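Side-chain contacts in gala protein type 1, 3 or 4 (Legionella pneumophila subsp. pneumophila, PDB 4XA9), which is a leucine-rich-repeat protein that may bind small GTPases and stimulate their GTP hydrolysis: residues L72-S75 against H76-I79; S88-N91 against H92-T95; A225-K228 against I229-N233; L239-I242 against G243-I246. All coordinates share one frame; numbering follows the deposited sequence. Where two conformers were deposited one is given.

Interaction 1. Residues L72-S75 against H76-I79; sequences LNIS and HNNI
Asn77 reaches back over the turn to Ile74, and this is the tightest part of the contact. Its ND2 donates to Ile74 O at 3.1 Å. The bond is fairly straight at the hydrogen (158°), yet it comes down on the carbonyl from above its plane instead of along a lone pair. The oxygen itself lies close to the amide plane of Asn77. CG is anti to the carbonyl carbon (chi1 -78°), which swings the amide back over the preceding turn and sets ND2 only 3.5 Å from Ile74 CG1, the two side chains crossing nearly at right angles. Asparagine suits this buried place because one amide can both donate and accept: ND2 also reaches Leu50 O, and OD1 takes the N-H of Ile55, both in the preceding coil. Ile74 CD1 also meets Ile79 CG2 at 4.1 Å, on the apolar side where Ile79 touches Leu87. Before the bend, Asn73 OD1 receives Ser75 N at 3.0 Å, forming an Asx turn, and Ser75 OG at 2.8 Å; a short hydroxyl side chain can share this acceptor. His76 is packed as well: the edge of its ring faces Ser75 OG, CD2 lying 3.5 Å from it, the ring stacks with His52 and Phe100, and an aromatic side chain of another protein chain meets it edge-to-face. The looser, more solvent-facing side is at Asn78, which is partly exposed and turns away from the bend. Leu72, Ile74, Asn77 and Ile79 thus occupy the consensus places of the LxLxxNxI signature of a leucine-rich repeat.

Interaction 2. Residues S88-N91 against H92-T95; sequences SEDN and HITT
The backbone is extended at Asp90 (psi 137°) and then bends through Asn91 and His92, so that the amides of His92 and Ile93 both face the Asp90 carboxylate. OD2 takes the two N-H groups, His92 N at 2.8 Å from above the carboxylate plane and Ile93 N at 2.9 Å nearly along the C-O axis. The first of these bonds, to the amide two residues on, meets the definition of an Asx turn. Aspartate fits because a short side chain ending in two acceptors can take N-H groups only two and three residues on, and its first torsion (chi1 -171°) turns it that way. Ile93 lies across the carboxylate at about a right angle, its CG1 3.2 Å from OD2, and its branched chain continues inward to Leu72 and Leu117. On the exposed side a water lies in the plane of the His92 ring, hydrogen-bonded to ND1 at 2.7 Å and to Asp90 OD1 at 2.8 Å. A second water donates to Asp90 O and Ile93 O, bridging the bend. OD1 also receives the N-H of Asn65 in the preceding coil. With backbone N-H groups directed at both oxygens, the buried carboxylate is probably ionised, its negative charge offset by the N-H dipoles around it.

Interaction 3. Residues A225-K228 against I229-N233; sequences AGKK and ILETN
Lys227 and Glu231 lie one helical turn apart, and the lysine chain spans that gap. Its CA-CB bond points away from the later residues, but CG, anti to the backbone N (chi1 169°), already comes within 3.9 Å of Glu231 OE2. CD packs on Ile246, in the loop after strand 238-240, which a long aliphatic chain can do without giving up its charge. The chain runs extended to CE, 3.3 Å from Glu231 OE2, and bends at the last torsion to carry NZ across to the carboxylate. The salt bridge from NZ to OE2 measures 2.4 Å, too short to be taken literally, and two conformers of the lysine were deposited. Glu231 meets it obliquely, its chain extended beyond CG. The pair sits on helix 224-230, the helical limb of the beta-alpha-beta unit between strands 214-216 and 238-240. Leu230 N donates to Gly226 O at 2.9 Å. Leu230 CG is 3.3 Å from Gly226 O, and the leucine faces inward to Phe206 and Leu239. Glu231 N binds Lys227 O at 3.0 Å. Past it the chain makes a type I turn from Leu230 to Asn233, where Thr232 suits the exit because OG1 folds back to Ile229 O at 2.6 Å, joining Thr232 N on that oxygen.

Interaction 4. Residues L239-I242 against G243-I246; sequences LDLI and GNPI
Leu241, Asn244 and Ile246, which meet round a tight bend, fill the second, third and fourth consensus places of the LxLxxNxI signature in the last modelled coil of the leucine-rich repeats. A type II turn runs from Leu241 to Asn244, and Leu241 O is gripped twice: Asn244 N donates to it at 3.2 Å, and Asn244 ND2 at 2.7 Å. Both donors come from the same face of the carbonyl plane, ND2 from well above it, while the oxygen lies near the plane of the Asn244 amide. The side chain can fold back in this way because CG is anti to the carbonyl carbon, beside the backbone N (chi1 -71°). Gly243 fills the third place of the turn with positive phi (93°), where a CB would clash with Ile242 O. As Asn77 does in its coil, Asn244 also ties its own coil of the solenoid to the one before: OD1 accepts from the backbone of Asn220 and Ile222, and ND2 reaches Leu217 O. These bonds satisfy a buried amide that apolar groups adjoin, Leu241 CD2 lying 3.8 Å from ND2. Beyond the turn, Pro245 centres an inverse gamma turn that brings Ile246 back, its CD1 3.9 Å from Leu241 CB; both side chains touch helix 224-230. On the strand side Asp240 OD1 accepts from Ile242 N at 3.2 Å, an Asx turn that starts the bend. Asp240 and Ile242 each pack on an aromatic side chain of another protein chain.

How the interactions relate
The four contacts fall into two touching pairs on opposite sides of the chain's centre. Interactions 1 and 2 meet between adjacent strands: Leu72 N lies 3.0 Å from Thr95 O, a probable hydrogen bond, and Leu72 CD2 packs on Ile93 CD1 at 3.7 Å. Interactions 3 and 4 have centres 11 Å apart and join the last modelled helix to the last modelled strand, with Leu230 CD1 3.6 Å from Leu241 CD2 and Lys227 CG 3.9 Å from Leu241 CD1. Interactions 1 and 4 repeat one asparagine-centred bend at two points along the same sheet, their centres 32 Å apart, and both lie beside another protein chain.

Interaction 1. Residues L72-S75 against H76-I79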
loop_
_atom_site.group_PDB
_atom_site.type_symbol
_atom_site.label_atom_id
_atom_site.label_comp_id
_atom_site.label_asym_id
_atom_site.label_seq_id
_atom_site.Cartn_x
_atom_site.Cartn_y
_atom_site.Cartn_z
ATOM N N LEU A 72 -3.498 -4.059 -18.516
ATOM C CA LEU A 72 -3.363 -2.622 -18.335
ATOM C C LEU A 72 -3.269 -2.258 -16.863
ATOM O O LEU A 72 -4.153 -2.589 -16.068
ATOM C CB LEU A 72 -4.545 -1.877 -18.976
ATOM C CG LEU A 72 -4.566 -0.378 -18.643
ATOM C CD1 LEU A 72 -3.379 0.340 -19.290
ATOM C CD2 LEU A 72 -5.887 0.284 -19.038
ATOM N N ASN A 73 -2.181 -1.588 -16.501
ATOM C CA ASN A 73 -2.050 -0.971 -15.187
ATOM C C ASN A 73 -2.224 0.534 -15.324
ATOM O O ASN A 73 -1.339 1.220 -15.834
ATOM C CB ASN A 73 -0.688 -1.289 -14.557
ATOM C CG ASN A 73 -0.530 -0.713 -13.146
ATOM O OD1 ASN A 73 -1.356 0.069 -12.667
ATOM N ND2 ASN A 73 0.552 -1.093 -12.483
ATOM N N ILE A 74 -3.364 1.045 -14.871
ATOM C CA ILE A 74 -3.582 2.484 -14.891
ATOM C C ILE A 74 -3.905 2.974 -13.475
ATOM O O ILE A 74 -4.620 3.958 -13.275
ATOM C CB ILE A 74 -4.696 2.864 -15.915
ATOM C CG1 ILE A 74 -4.627 4.362 -16.258
ATOM C CG2 ILE A 74 -6.078 2.395 -15.445
ATOM C CD1 ILE A 74 -5.490 4.771 -17.437
ATOM N N SER A 75 -3.334 2.292 -12.486
ATOM C CA SER A 75 -3.522 2.686 -11.094
ATOM C C SER A 75 -2.899 4.055 -10.827
ATOM O O SER A 75 -2.055 4.512 -11.583
ATOM C CB SER A 75 -2.935 1.637 -10.137
ATOM O OG SER A 75 -1.530 1.495 -10.286
ATOM N N HIS A 76 -3.349 4.703 -9.760
ATOM C CA HIS A 76 -2.826 6.002 -9.334
ATOM C C HIS A 76 -2.902 7.049 -10.437
ATOM O O HIS A 76 -1.921 7.737 -10.739
ATOM C CB HIS A 76 -1.388 5.864 -8.835
ATOM C CG HIS A 76 -1.256 4.985 -7.633
ATOM N ND1 HIS A 76 -1.373 5.464 -6.346
ATOM C CD2 HIS A 76 -1.022 3.656 -7.519
ATOM C CE1 HIS A 76 -1.215 4.469 -5.492
ATOM N NE2 HIS A 76 -0.997 3.360 -6.178
ATOM N N ASN A 77 -4.077 7.142 -11.045
ATOM C CA ASN A 77 -4.415 8.253 -11.922
ATOM C C ASN A 77 -5.679 8.927 -11.390
ATOM O O ASN A 77 -5.933 8.887 -10.192
ATOM C CB ASN A 77 -4.594 7.776 -13.361
ATOM C CG ASN A 77 -3.261 7.545 -14.060
ATOM O OD1 ASN A 77 -2.685 8.467 -14.634
ATOM N ND2 ASN A 77 -2.771 6.309 -14.017
ATOM N N ASN A 78 -6.472 9.529 -12.271
ATOM C CA ASN A 78 -7.704 10.189 -11.845
ATOM C C ASN A 78 -8.862 9.893 -12.792
ATOM O O ASN A 78 -9.567 10.809 -13.215
ATOM C CB ASN A 78 -7.481 11.704 -11.749
ATOM C CG ASN A 78 -8.640 12.436 -11.085
ATOM O OD1 ASN A 78 -9.290 11.911 -10.179
ATOM N ND2 ASN A 78 -8.918 13.645 -11.559
ATOM N N ILE A 79 -9.061 8.624 -13.139
ATOM C CA ILE A 79 -10.004 8.321 -14.216
ATOM C C ILE A 79 -11.444 8.308 -13.719
ATOM O O ILE A 79 -12.373 8.502 -14.500
ATOM C CB ILE A 79 -9.683 6.979 -14.905
ATOM C CG1 ILE A 79 -10.085 5.793 -14.021
ATOM C CG2 ILE A 79 -8.201 6.928 -15.315
ATOM C CD1 ILE A 79 -9.876 4.438 -14.694
#

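Interaction 2. Residues S88-N91 against H92-T95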
loop_
_atom_site.group_PDB
_atom_site.type_symbol
_atom_site.label_atom_id
_atom_site.label_comp_id
_atom_site.label_asym_id
_atom_site.label_seq_id
_atom_site.Cartn_x
_atom_site.Cartn_y
_atom_site.Cartn_z
ATOM N N SER A 88 -14.670 -0.502 -19.288
ATOM C CA SER A 88 -15.501 -1.702 -19.308
ATOM C C SER A 88 -15.939 -2.020 -20.732
ATOM O O SER A 88 -16.429 -3.117 -21.006
ATOM C CB SER A 88 -16.725 -1.546 -18.399
ATOM O OG SER A 88 -17.679 -0.658 -18.955
ATOM N N GLU A 89 -15.743 -1.060 -21.636
ATOM C CA GLU A 89 -16.102 -1.230 -23.037
ATOM C C GLU A 89 -14.936 -1.763 -23.868
ATOM O O GLU A 89 -15.094 -2.047 -25.062
ATOM C CB GLU A 89 -16.579 0.099 -23.633
ATOM C CG GLU A 89 -17.641 0.827 -22.819
ATOM C CD GLU A 89 -18.964 0.091 -22.778
ATOM O OE1 GLU A 89 -19.189 -0.780 -23.644
ATOM O OE2 GLU A 89 -19.778 0.384 -21.875
ATOM N N ASP A 90 -13.761 -1.888 -23.257
ATOM C CA ASP A 90 -12.607 -2.325 -24.028
ATOM C C ASP A 90 -12.694 -3.797 -24.357
ATOM O O ASP A 90 -13.049 -4.619 -23.513
ATOM C CB ASP A 90 -11.296 -2.042 -23.303
ATOM C CG ASP A 90 -10.093 -2.293 -24.196
ATOM O OD1 ASP A 90 -9.682 -1.365 -24.929
ATOM O OD2 ASP A 90 -9.567 -3.421 -24.178
ATOM N N ASN A 91 -12.349 -4.132 -25.590
ATOM C CA ASN A 91 -12.555 -5.489 -26.069
ATOM C C ASN A 91 -11.310 -6.381 -26.028
ATOM O O ASN A 91 -11.359 -7.528 -26.478
ATOM C CB ASN A 91 -13.136 -5.434 -27.482
ATOM C CG ASN A 91 -14.516 -4.793 -27.507
ATOM O OD1 ASN A 91 -15.380 -5.138 -26.695
ATOM N ND2 ASN A 91 -14.729 -3.857 -28.423
ATOM N N HIS A 92 -10.215 -5.881 -25.454
ATOM C CA HIS A 92 -8.998 -6.696 -25.317
ATOM C C HIS A 92 -8.547 -6.905 -23.873
ATOM O O HIS A 92 -7.896 -7.898 -23.554
ATOM C CB HIS A 92 -7.849 -6.070 -26.101
ATOM C CG HIS A 92 -7.934 -6.293 -27.577
ATOM N ND1 HIS A 92 -8.483 -5.367 -28.436
ATOM C CD2 HIS A 92 -7.534 -7.332 -28.347
ATOM C CE1 HIS A 92 -8.419 -5.827 -29.674
ATOM N NE2 HIS A 92 -7.849 -7.017 -29.646
ATOM N N ILE A 93 -8.869 -5.960 -23.003
ATOM C CA ILE A 93 -8.360 -6.008 -21.635
ATOM C C ILE A 93 -8.999 -7.149 -20.839
ATOM O O ILE A 93 -10.222 -7.269 -20.769
ATOM C CB ILE A 93 -8.574 -4.650 -20.932
ATOM C CG1 ILE A 93 -7.669 -3.595 -21.588
ATOM C CG2 ILE A 93 -8.285 -4.755 -19.443
ATOM C CD1 ILE A 93 -7.841 -2.190 -21.048
ATOM N N THR A 94 -8.152 -8.008 -20.277
ATOM C CA THR A 94 -8.602 -9.138 -19.468
ATOM C C THR A 94 -8.025 -9.037 -18.057
ATOM O O THR A 94 -8.584 -9.578 -17.098
ATOM C CB THR A 94 -8.183 -10.494 -20.086
ATOM O OG1 THR A 94 -6.761 -10.526 -20.250
ATOM C CG2 THR A 94 -8.854 -10.711 -21.440
ATOM N N THR A 95 -6.887 -8.357 -17.946
ATOM C CA THR A 95 -6.246 -8.097 -16.655
ATOM C C THR A 95 -6.119 -6.598 -16.459
ATOM O O THR A 95 -5.451 -5.922 -17.240
ATOM C CB THR A 95 -4.850 -8.748 -16.560
ATOM O OG1 THR A 95 -4.986 -10.173 -16.584
ATOM C CG2 THR A 95 -4.152 -8.342 -15.267
HETATM O O HOH W 1 -12.115 -5.361 -20.982
HETATM O O HOH W 2 -8.983 -3.044 -27.106
#

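Interaction 3. Residues A225-K228 against I229-N233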
loop_
_atom_site.group_PDB
_atom_site.type_symbol
_atom_site.label_atom_id
_atom_site.label_comp_id
_atom_site.label_asym_id
_atom_site.label_seq_id
_atom_site.Cartn_x
_atom_site.Cartn_y
_atom_site.Cartn_z
ATOM N N ALA A 225 -4.988 -19.760 20.178
ATOM C CA ALA A 225 -6.021 -20.783 20.074
ATOM C C ALA A 225 -6.492 -20.893 18.630
ATOM O O ALA A 225 -6.611 -21.993 18.089
ATOM C CB ALA A 225 -7.190 -20.464 21.001
ATOM N N GLY A 226 -6.750 -19.743 18.012
ATOM C CA GLY A 226 -7.142 -19.691 16.614
ATOM C C GLY A 226 -6.048 -20.228 15.711
ATOM O O GLY A 226 -6.316 -20.950 14.753
ATOM N N LYS A 227 -4.806 -19.870 16.018
ATOM C CA LYS A 227 -3.664 -20.376 15.268
ATOM C C LYS A 227 -3.632 -21.898 15.314
ATOM O O LYS A 227 -3.415 -22.554 14.297
ATOM C CB LYS A 227 -2.359 -19.799 15.821
ATOM C CG LYS A 227 -1.101 -20.472 15.290
ATOM C CD LYS A 227 0.146 -19.885 15.939
ATOM C CE LYS A 227 1.389 -20.692 15.599
ATOM N NZ LYS A 227 1.649 -20.724 14.135
ATOM N N LYS A 228 -3.859 -22.459 16.502
ATOM C CA LYS A 228 -3.844 -23.910 16.648
ATOM C C LYS A 228 -4.908 -24.548 15.758
ATOM O O LYS A 228 -4.642 -25.533 15.074
ATOM C CB LYS A 228 -4.044 -24.320 18.109
ATOM C CG LYS A 228 -4.028 -25.825 18.292
ATOM C CD LYS A 228 -3.212 -26.242 19.494
ATOM C CE LYS A 228 -1.763 -25.822 19.340
ATOM N NZ LYS A 228 -0.926 -26.291 20.475
ATOM N N ILE A 229 -6.105 -23.968 15.751
ATOM C CA ILE A 229 -7.195 -24.447 14.893
ATOM C C ILE A 229 -6.860 -24.347 13.398
ATOM O O ILE A 229 -7.072 -25.295 12.638
ATOM C CB ILE A 229 -8.494 -23.661 15.153
ATOM C CG1 ILE A 229 -8.965 -23.874 16.588
ATOM C CG2 ILE A 229 -9.586 -24.075 14.171
ATOM C CD1 ILE A 229 -10.229 -23.112 16.928
ATOM N N LEU A 230 -6.352 -23.190 12.984
ATOM C CA LEU A 230 -5.996 -22.965 11.585
ATOM C C LEU A 230 -4.948 -23.966 11.106
ATOM O O LEU A 230 -5.011 -24.450 9.975
ATOM C CB LEU A 230 -5.488 -21.532 11.379
ATOM C CG LEU A 230 -6.521 -20.402 11.502
ATOM C CD1 LEU A 230 -5.847 -19.039 11.454
ATOM C CD2 LEU A 230 -7.577 -20.495 10.410
ATOM N N GLU A 231 -3.998 -24.296 11.975
ATOM C CA GLU A 231 -2.925 -25.214 11.602
ATOM C C GLU A 231 -3.367 -26.682 11.474
ATOM O O GLU A 231 -2.580 -27.516 11.028
ATOM C CB GLU A 231 -1.771 -25.098 12.599
ATOM C CG GLU A 231 -0.977 -23.790 12.442
ATOM C CD GLU A 231 0.202 -23.675 13.400
ATOM O OE1 GLU A 231 0.213 -24.375 14.435
ATOM O OE2 GLU A 231 1.116 -22.869 13.120
ATOM N N THR A 232 -4.608 -27.005 11.842
ATOM C CA THR A 232 -5.115 -28.359 11.600
ATOM C C THR A 232 -5.452 -28.560 10.120
ATOM O O THR A 232 -5.533 -29.694 9.643
ATOM C CB THR A 232 -6.379 -28.702 12.441
ATOM O OG1 THR A 232 -7.454 -27.815 12.105
ATOM C CG2 THR A 232 -6.090 -28.631 13.949
ATOM N N ASN A 233 -5.654 -27.463 9.396
ATOM C CA ASN A 233 -5.907 -27.541 7.960
ATOM C C ASN A 233 -4.598 -27.637 7.186
ATOM O O ASN A 233 -3.928 -26.625 6.956
ATOM C CB ASN A 233 -6.709 -26.325 7.480
ATOM C CG ASN A 233 -7.209 -26.477 6.053
ATOM O OD1 ASN A 233 -6.665 -27.260 5.265
ATOM N ND2 ASN A 233 -8.243 -25.720 5.707
#

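Interaction 4. Residues L239-I242 against G243-I246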
loop_
_atom_site.group_PDB
_atom_site.type_symbol
_atom_site.label_atom_id
_atom_site.label_comp_id
_atom_site.label_asym_id
_atom_site.label_seq_id
_atom_site.Cartn_x
_atom_site.Cartn_y
_atom_site.Cartn_z
ATOM N N LEU A 239 0.007 -20.111 5.045
ATOM C CA LEU A 239 -0.787 -19.518 6.112
ATOM C C LEU A 239 -0.032 -18.349 6.730
ATOM O O LEU A 239 1.069 -18.525 7.242
ATOM C CB LEU A 239 -1.106 -20.565 7.186
ATOM C CG LEU A 239 -1.938 -20.093 8.379
ATOM C CD1 LEU A 239 -3.344 -19.714 7.937
ATOM C CD2 LEU A 239 -1.984 -21.163 9.458
ATOM N N ASP A 240 -0.618 -17.157 6.685
ATOM C CA ASP A 240 0.027 -15.975 7.264
ATOM C C ASP A 240 -0.773 -15.397 8.425
ATOM O O ASP A 240 -1.936 -15.012 8.270
ATOM C CB ASP A 240 0.236 -14.895 6.202
ATOM C CG ASP A 240 0.865 -13.629 6.771
ATOM O OD1 ASP A 240 1.681 -13.738 7.709
ATOM O OD2 ASP A 240 0.535 -12.525 6.284
ATOM N N LEU A 241 -0.132 -15.326 9.586
ATOM C CA LEU A 241 -0.777 -14.809 10.782
ATOM C C LEU A 241 0.029 -13.703 11.449
ATOM O O LEU A 241 -0.286 -13.299 12.565
ATOM C CB LEU A 241 -1.007 -15.942 11.777
ATOM C CG LEU A 241 -2.054 -16.969 11.364
ATOM C CD1 LEU A 241 -1.970 -18.168 12.285
ATOM C CD2 LEU A 241 -3.446 -16.350 11.421
ATOM N N ILE A 242 1.079 -13.239 10.777
ATOM C CA ILE A 242 1.921 -12.163 11.297
ATOM C C ILE A 242 1.093 -10.991 11.814
ATOM O O ILE A 242 0.172 -10.534 11.142
ATOM C CB ILE A 242 2.892 -11.640 10.210
ATOM C CG1 ILE A 242 3.927 -12.711 9.848
ATOM C CG2 ILE A 242 3.567 -10.337 10.656
ATOM C CD1 ILE A 242 4.863 -12.296 8.731
ATOM N N GLY A 243 1.406 -10.508 13.011
ATOM C CA GLY A 243 0.770 -9.299 13.502
ATOM C C GLY A 243 -0.473 -9.516 14.344
ATOM O O GLY A 243 -1.042 -8.559 14.874
ATOM N N ASN A 244 -0.903 -10.769 14.463
ATOM C CA ASN A 244 -1.974 -11.131 15.392
ATOM C C ASN A 244 -1.450 -11.260 16.821
ATOM O O ASN A 244 -0.279 -11.594 17.024
ATOM C CB ASN A 244 -2.643 -12.449 14.978
ATOM C CG ASN A 244 -3.485 -12.309 13.736
ATOM O OD1 ASN A 244 -4.619 -11.834 13.797
ATOM N ND2 ASN A 244 -2.943 -12.736 12.599
ATOM N N PRO A 245 -2.315 -11.002 17.818
ATOM C CA PRO A 245 -1.908 -11.139 19.224
ATOM C C PRO A 245 -1.787 -12.604 19.643
ATOM O O PRO A 245 -2.599 -13.107 20.420
ATOM C CB PRO A 245 -3.040 -10.444 19.985
ATOM C CG PRO A 245 -4.237 -10.610 19.105
ATOM C CD PRO A 245 -3.709 -10.536 17.688
ATOM N N ILE A 246 -0.772 -13.279 19.121
ATOM C CA ILE A 246 -0.554 -14.693 19.396
ATOM C C ILE A 246 0.424 -14.889 20.559
ATOM O O ILE A 246 1.475 -14.254 20.599
ATOM C CB ILE A 246 -0.024 -15.416 18.139
ATOM C CG1 ILE A 246 -1.031 -15.276 16.988
ATOM C CG2 ILE A 246 0.297 -16.876 18.442
ATOM C CD1 ILE A 246 -0.591 -15.920 15.683
#